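Local coordinates for protein chymotrypsin-like serine protease (Equine arteritis virus, PDB 1MBM) that acts as a chymotrypsin-like serine endopeptidase (nsp4), probably cutting the viral replicase polyprotein into its mature non-structural proteins, at residues 149-154 with 173-178; 105-110 with 135-140; 82-87 with 159-164. All coordinates share one frame; numbering follows the deposited sequence.

Contact 1: 149-154 with 173-178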
# COMPACT_ATOMS: atom_id res chain seq x y z
N ALA A 149 13.17 0.73 -1.48
CA ALA A 149 14.29 0.50 -2.40
C ALA A 149 15.69 0.56 -1.80
O ALA A 149 16.68 0.40 -2.52
CB ALA A 149 14.20 1.47 -3.56
N ASP A 150 15.77 0.81 -0.49
CA ASP A 150 17.06 0.94 0.18
C ASP A 150 17.36 -0.27 1.07
O ASP A 150 16.76 -1.32 0.90
CB ASP A 150 17.09 2.21 1.04
CG ASP A 150 16.62 3.44 0.29
OD1 ASP A 150 17.02 3.62 -0.89
OD2 ASP A 150 15.84 4.27 0.79
N THR A 151 18.30 -0.11 2.00
CA THR A 151 18.62 -1.19 2.93
C THR A 151 18.49 -0.73 4.36
O THR A 151 18.51 0.46 4.64
CB THR A 151 20.05 -1.76 2.74
OG1 THR A 151 21.03 -0.79 3.16
CG2 THR A 151 20.37 -2.01 1.29
N VAL A 152 18.37 -1.69 5.27
CA VAL A 152 18.35 -1.40 6.70
C VAL A 152 18.83 -2.64 7.44
O VAL A 152 18.62 -3.77 6.98
CB VAL A 152 16.93 -0.99 7.18
CG1 VAL A 152 15.97 -2.20 7.14
CG2 VAL A 152 16.99 -0.38 8.59
N THR A 153 19.51 -2.45 8.57
CA THR A 153 19.95 -3.60 9.36
C THR A 153 18.78 -4.08 10.20
O THR A 153 17.82 -3.35 10.44
CB THR A 153 21.12 -3.25 10.28
OG1 THR A 153 20.76 -2.13 11.10
CG2 THR A 153 22.34 -2.77 9.49
N LEU A 154 18.85 -5.33 10.65
CA LEU A 154 17.81 -5.86 11.51
C LEU A 154 17.81 -5.14 12.84
O LEU A 154 16.75 -4.88 13.41
CB LEU A 154 17.95 -7.36 11.72
CG LEU A 154 17.30 -8.33 10.73
CD1 LEU A 154 17.63 -9.77 11.10
CD2 LEU A 154 15.78 -8.13 10.69
N PRO A 173 14.60 -10.71 2.61
CA PRO A 173 15.33 -10.16 1.47
C PRO A 173 16.72 -9.68 1.85
O PRO A 173 16.95 -9.29 3.00
CB PRO A 173 14.49 -8.94 1.09
CG PRO A 173 13.17 -9.20 1.68
CD PRO A 173 13.43 -9.88 2.96
N ASP A 174 17.61 -9.67 0.86
CA ASP A 174 19.00 -9.24 1.03
C ASP A 174 19.13 -7.79 1.47
O ASP A 174 20.13 -7.41 2.07
CB ASP A 174 19.79 -9.47 -0.27
CG ASP A 174 20.15 -10.92 -0.47
OD1 ASP A 174 19.35 -11.80 -0.09
OD2 ASP A 174 21.23 -11.29 -0.98
N ASN A 175 18.10 -6.98 1.19
CA ASN A 175 18.11 -5.58 1.60
C ASN A 175 17.82 -5.36 3.10
O ASN A 175 17.86 -4.23 3.59
CB ASN A 175 17.22 -4.72 0.69
CG ASN A 175 17.88 -4.42 -0.66
OD1 ASN A 175 17.28 -3.79 -1.55
ND2 ASN A 175 19.13 -4.87 -0.82
N ILE A 176 17.53 -6.44 3.81
CA ILE A 176 17.45 -6.40 5.26
C ILE A 176 18.73 -7.09 5.73
O ILE A 176 18.89 -8.30 5.56
CB ILE A 176 16.19 -7.09 5.80
CG1 ILE A 176 14.95 -6.26 5.48
CG2 ILE A 176 16.25 -7.18 7.31
CD1 ILE A 176 13.65 -6.87 5.96
N ILE A 177 19.65 -6.31 6.26
CA ILE A 177 20.96 -6.81 6.67
C ILE A 177 20.89 -7.52 8.02
O ILE A 177 20.66 -6.89 9.04
CB ILE A 177 21.97 -5.65 6.68
CG1 ILE A 177 22.04 -5.04 5.27
CG2 ILE A 177 23.34 -6.12 7.14
CD1 ILE A 177 22.84 -3.75 5.18
N ALA A 178 21.07 -8.83 8.00
CA ALA A 178 20.95 -9.64 9.22
C ALA A 178 22.18 -9.51 10.13
O ALA A 178 23.13 -10.27 10.00
CB ALA A 178 20.70 -11.10 8.85
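At Ile176 a chi1 of -71° sets CG2 anti to the backbone N, and this branch meets Leu154: Ile176 CG2 lies 3.5 Å from Leu154 CD2, the two side chains crossing at about a right angle. The other methyl of the leucine, CD1, leans on Ala178, 4.0 Å from its CB. The backbone brings Asn175 CB to 3.4 Å from Asp150 O; with CG beside its own N and anti to the carbonyl carbon, the amide then runs across Thr151, whose CG2 is 3.8 Å from Asn175 ND2. On the face carrying Thr153 and Ile177, the methyl CG2 of Thr153 rests 4.0 Å from Ile177 CB. Its hydroxyl takes the crowded place between N and carbonyl carbon (chi1 55°), where OG1 accepts from the backbone N of Ser156 and caps the helix that starts at Leu154.

The backbones run side by side in the same direction. Val152 N donates to Asn175 O at 3.1 Å, arriving nearly along the C=O axis at 167°, and Val152 O takes Ile177 N at 2.8 Å in the carbonyl plane. Val152 thus grips both neighbours of Ile176. Then Leu154 N reaches Ile177 O at 2.9 Å, from above the carbonyl plane, just as the chain turns into its helix. CA-H...O contacts from Thr151, Ile176 and Thr153 fill in between. What results is a two-stranded parallel sheet with a capped helix leaving one strand, consistent with the alpha/beta C-terminal extension by which this proteinase departs from the usual chymotrypsin plan.

Contact 2: 105-110 with 135-140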
# COMPACT_ATOMS: atom_id res chain seq x y z
N CYS A 105 10.02 -2.39 2.49
CA CYS A 105 8.63 -2.74 2.70
C CYS A 105 8.40 -4.20 2.30
O CYS A 105 8.83 -4.63 1.24
CB CYS A 105 7.69 -1.83 1.90
SG CYS A 105 7.75 -0.05 2.28
N LEU A 106 7.69 -4.94 3.14
CA LEU A 106 7.38 -6.35 2.89
C LEU A 106 5.88 -6.59 2.93
O LEU A 106 5.21 -6.18 3.86
CB LEU A 106 8.05 -7.25 3.93
CG LEU A 106 9.54 -7.03 4.19
CD1 LEU A 106 10.00 -7.95 5.30
CD2 LEU A 106 10.32 -7.29 2.92
N ALA A 107 5.35 -7.28 1.92
CA ALA A 107 3.93 -7.60 1.88
C ALA A 107 3.74 -8.63 0.78
O ALA A 107 4.44 -8.59 -0.22
CB ALA A 107 3.09 -6.35 1.59
N TRP A 108 2.81 -9.56 0.97
CA TRP A 108 2.53 -10.54 -0.07
C TRP A 108 1.54 -9.93 -1.05
O TRP A 108 0.40 -9.66 -0.68
CB TRP A 108 1.99 -11.84 0.53
CG TRP A 108 1.80 -12.91 -0.49
CD1 TRP A 108 2.74 -13.79 -0.95
CD2 TRP A 108 0.59 -13.22 -1.21
NE1 TRP A 108 2.20 -14.63 -1.89
CE2 TRP A 108 0.88 -14.30 -2.07
CE3 TRP A 108 -0.70 -12.69 -1.21
CZ2 TRP A 108 -0.08 -14.86 -2.92
CZ3 TRP A 108 -1.65 -13.24 -2.05
CH2 TRP A 108 -1.34 -14.32 -2.89
N THR A 109 1.97 -9.67 -2.27
CA THR A 109 1.09 -9.07 -3.28
C THR A 109 1.23 -9.72 -4.66
O THR A 109 2.20 -10.42 -4.92
CB THR A 109 1.40 -7.57 -3.46
OG1 THR A 109 2.78 -7.40 -3.80
CG2 THR A 109 1.24 -6.79 -2.14
N THR A 110 0.25 -9.48 -5.53
CA THR A 110 0.31 -9.90 -6.94
C THR A 110 0.17 -8.67 -7.84
O THR A 110 -0.14 -7.59 -7.36
CB THR A 110 -0.82 -10.88 -7.30
OG1 THR A 110 -2.08 -10.28 -6.99
CG2 THR A 110 -0.77 -12.14 -6.43
N GLY A 135 8.58 -11.36 -0.83
CA GLY A 135 7.65 -10.42 -0.24
C GLY A 135 8.09 -8.98 -0.27
O GLY A 135 7.53 -8.17 0.46
N VAL A 136 9.08 -8.64 -1.10
CA VAL A 136 9.53 -7.25 -1.20
C VAL A 136 8.42 -6.41 -1.83
O VAL A 136 7.84 -6.81 -2.84
CB VAL A 136 10.82 -7.09 -2.04
CG1 VAL A 136 11.08 -5.63 -2.38
CG2 VAL A 136 12.00 -7.66 -1.32
N ALA A 137 8.12 -5.27 -1.23
CA ALA A 137 7.12 -4.37 -1.77
C ALA A 137 7.73 -2.99 -2.01
O ALA A 137 8.66 -2.60 -1.32
CB ALA A 137 5.93 -4.25 -0.80
N TYR A 138 7.23 -2.27 -3.00
CA TYR A 138 7.65 -0.90 -3.22
C TYR A 138 6.39 -0.04 -3.14
O TYR A 138 5.36 -0.39 -3.72
CB TYR A 138 8.34 -0.73 -4.58
CG TYR A 138 9.53 -1.64 -4.78
CD1 TYR A 138 10.72 -1.43 -4.09
CD2 TYR A 138 9.46 -2.71 -5.67
CE1 TYR A 138 11.81 -2.27 -4.27
CE2 TYR A 138 10.55 -3.55 -5.86
CZ TYR A 138 11.72 -3.33 -5.16
OH TYR A 138 12.80 -4.16 -5.37
N VAL A 139 6.45 1.05 -2.38
CA VAL A 139 5.30 1.91 -2.15
C VAL A 139 5.60 3.36 -2.52
O VAL A 139 6.63 3.90 -2.14
CB VAL A 139 4.87 1.85 -0.67
CG1 VAL A 139 3.78 2.89 -0.35
CG2 VAL A 139 4.42 0.42 -0.28
N THR A 140 4.71 4.01 -3.26
CA THR A 140 4.96 5.39 -3.64
C THR A 140 4.11 6.32 -2.80
O THR A 140 2.90 6.15 -2.74
CB THR A 140 4.65 5.61 -5.12
OG1 THR A 140 5.54 4.84 -5.94
CG2 THR A 140 4.95 7.06 -5.51
O HOH W 1 11.23 -3.23 0.01
O HOH W 2 4.98 -7.35 -2.47
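Three small side chains make the apolar centre. Cys105 CB meets Ala137 CB at 4.0 Å, and Ala107 CB approaches the same methyl, Ala137 CB, at 4.3 Å. Cys105 SG, anti to its carbonyl carbon, reaches along the neighbouring strand to Val139 CG2 at 4.2 Å. Trp89 of strand 85-91 packs on Ala107, Ala137 and Val139 from this side. Leu106 and Val136 take the other face and are covered by Pro173; Leu106 CD2 also looks down on the backbone of Gly135 and Val136.

Further out, the chains are stitched on either side of the non-hydrogen-bonded pair Leu106 and Val136. Ala137 N gives a short 2.6 Å bond to Cys105 O, arriving 36° above the carbonyl plane. Ala107 N reaches Gly135 O at 2.8 Å, this time in the carbonyl plane, and Leu106 CA adds a CA-H...O contact to the same oxygen.

Past Ala107 the two chains splay apart and water takes over. One water gives protons to Ala107 O (2.6 Å) and Val136 O (2.9 Å) while accepting from Thr109 OG1 at 2.6 Å, so three bonds grip it. At the opposite end a second water links Cys105 N to Ala137 O. A brief antiparallel pairing of this kind, dissolving into a water-bridged loop, joins the short, weakly bonded strand at 105-106 to strand 136-140 within the second beta-barrel of the chymotrypsin fold.

Contact 3: 82-87 with 159-164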
# COMPACT_ATOMS: atom_id res chain seq x y z
N PRO A 82 5.33 8.04 6.29
CA PRO A 82 5.55 6.65 6.68
C PRO A 82 6.16 6.56 8.08
O PRO A 82 7.05 7.33 8.43
CB PRO A 82 6.56 6.15 5.64
CG PRO A 82 7.18 7.41 5.09
CD PRO A 82 6.05 8.38 5.06
N THR A 83 5.63 5.64 8.87
CA THR A 83 6.15 5.35 10.19
C THR A 83 6.63 3.90 10.16
O THR A 83 5.92 3.03 9.65
CB THR A 83 5.02 5.56 11.22
OG1 THR A 83 4.88 6.97 11.47
CG2 THR A 83 5.37 4.99 12.57
N THR A 84 7.82 3.63 10.66
CA THR A 84 8.32 2.25 10.66
C THR A 84 7.44 1.35 11.53
O THR A 84 7.39 1.50 12.75
CB THR A 84 9.79 2.18 11.12
OG1 THR A 84 10.62 2.96 10.24
CG2 THR A 84 10.31 0.75 10.96
N GLY A 85 6.73 0.43 10.90
CA GLY A 85 5.84 -0.46 11.62
C GLY A 85 4.90 -1.16 10.66
O GLY A 85 5.09 -1.09 9.44
N PRO A 86 3.90 -1.85 11.20
CA PRO A 86 2.91 -2.53 10.37
C PRO A 86 2.09 -1.53 9.53
O PRO A 86 1.90 -0.39 9.92
CB PRO A 86 2.01 -3.21 11.40
CG PRO A 86 2.22 -2.40 12.66
CD PRO A 86 3.68 -2.09 12.63
N ALA A 87 1.64 -1.99 8.38
CA ALA A 87 0.77 -1.19 7.52
C ALA A 87 -0.15 -2.16 6.80
O ALA A 87 0.17 -3.34 6.65
CB ALA A 87 1.57 -0.36 6.52
N LYS A 159 14.66 -1.41 16.66
CA LYS A 159 14.40 -0.28 17.55
C LYS A 159 12.93 0.15 17.55
O LYS A 159 12.43 0.69 18.54
CB LYS A 159 15.23 0.93 17.11
CG LYS A 159 16.71 0.85 17.42
CD LYS A 159 17.41 2.15 17.03
CE LYS A 159 16.96 2.61 15.64
NZ LYS A 159 17.63 3.85 15.19
N HIS A 160 12.25 -0.09 16.43
CA HIS A 160 10.87 0.36 16.27
C HIS A 160 9.80 -0.63 16.68
O HIS A 160 8.61 -0.37 16.48
CB HIS A 160 10.66 0.75 14.80
CG HIS A 160 11.63 1.79 14.33
ND1 HIS A 160 11.49 3.12 14.62
CD2 HIS A 160 12.77 1.68 13.60
CE1 HIS A 160 12.48 3.80 14.07
NE2 HIS A 160 13.28 2.94 13.45
N PHE A 161 10.20 -1.75 17.26
CA PHE A 161 9.24 -2.81 17.57
C PHE A 161 9.27 -3.31 19.00
O PHE A 161 10.34 -3.47 19.58
CB PHE A 161 9.42 -3.98 16.61
CG PHE A 161 9.04 -3.66 15.19
CD1 PHE A 161 9.95 -3.07 14.32
CD2 PHE A 161 7.76 -3.94 14.74
CE1 PHE A 161 9.59 -2.76 13.01
CE2 PHE A 161 7.39 -3.64 13.44
CZ PHE A 161 8.31 -3.06 12.57
N THR A 162 8.09 -3.57 19.55
CA THR A 162 7.96 -4.06 20.92
C THR A 162 7.97 -5.58 20.98
O THR A 162 7.85 -6.26 19.95
CB THR A 162 6.64 -3.55 21.55
OG1 THR A 162 5.53 -3.95 20.75
CG2 THR A 162 6.57 -2.03 21.54
N GLY A 163 8.09 -6.12 22.20
CA GLY A 163 8.11 -7.56 22.42
C GLY A 163 9.49 -8.12 22.71
O GLY A 163 10.51 -7.50 22.39
N PRO A 164 9.53 -9.32 23.30
CA PRO A 164 10.79 -9.97 23.67
C PRO A 164 11.51 -10.51 22.43
O PRO A 164 10.91 -10.59 21.35
CB PRO A 164 10.31 -11.10 24.57
CG PRO A 164 9.03 -11.52 23.92
CD PRO A 164 8.37 -10.18 23.62
O HOH W 3 6.38 -0.01 15.00
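Water is the best-held polar atom at this junction, and two hydrogen bonds hold it, both donated by the water itself: to Thr84 O at 2.9 Å and to His160 O at 2.7 Å. Both of its protons are thereby spent on backbone carbonyls, and the two segments are joined through it with no direct polar bond between them. The same water stands over one face of the Phe161 ring, displaced toward the rim.

Beside the bridge, Thr84 presses its carbon side against His160. The CB-H sits over the imidazole face, 3.9 Å from the ring centroid and 17° off the normal, a CH-pi contact. With CG2 anti to the backbone N (chi1 -60°), that methyl sits beside CB at the CG-CD2 border of the ring, 3.7 Å from His160 CD2, and also comes within 4.1 Å of Phe161 CE1. With CG beside its own N (chi1 -56°), His160 turns the imidazole so that one face meets Thr84.

This is where the chymotrypsin-like barrel, at the start of strand 85-91, meets the loop that leaves helix 154-158 in the C-terminal region. Phe161 is the less exposed of the loop's two contact side chains and packs also on Leu99 and on Leu187 and Leu190 of helix 185-192. Its ring tip lies against the backbone of Gly85, CZ to CA 3.7 Å. Pro86 continues the apolar strip, its CD 4.1 Å from Phe161 CE2, the proline ring and the phenyl lying alongside and running antiparallel. Nearby, Gln120 NE2 donates to the carbonyl oxygens of Thr83 and Pro86.

Overall arrangement
Contacts 1 and 2 touch directly, their centres 14 Å apart: Pro173 CG lies 3.6 Å from both Val136 CG2 and Leu106 CD2, and Ile176 CD1 is 3.9 Å from Leu106 CD1. The parallel pair of contact 1 is thus seated on the barrel strands of contact 2. Contact 3 makes a separate bridge between the same parts of the molecule; its centre is about 15 Å from that of contact 1 and about 16 Å from that of contact 2. It reaches the same sheet as contact 2. The segment 135-140 of contact 2 also runs to the probable catalytic triad, Ser114, His33 and Asp59: Thr140, at its far end, touches Asp59.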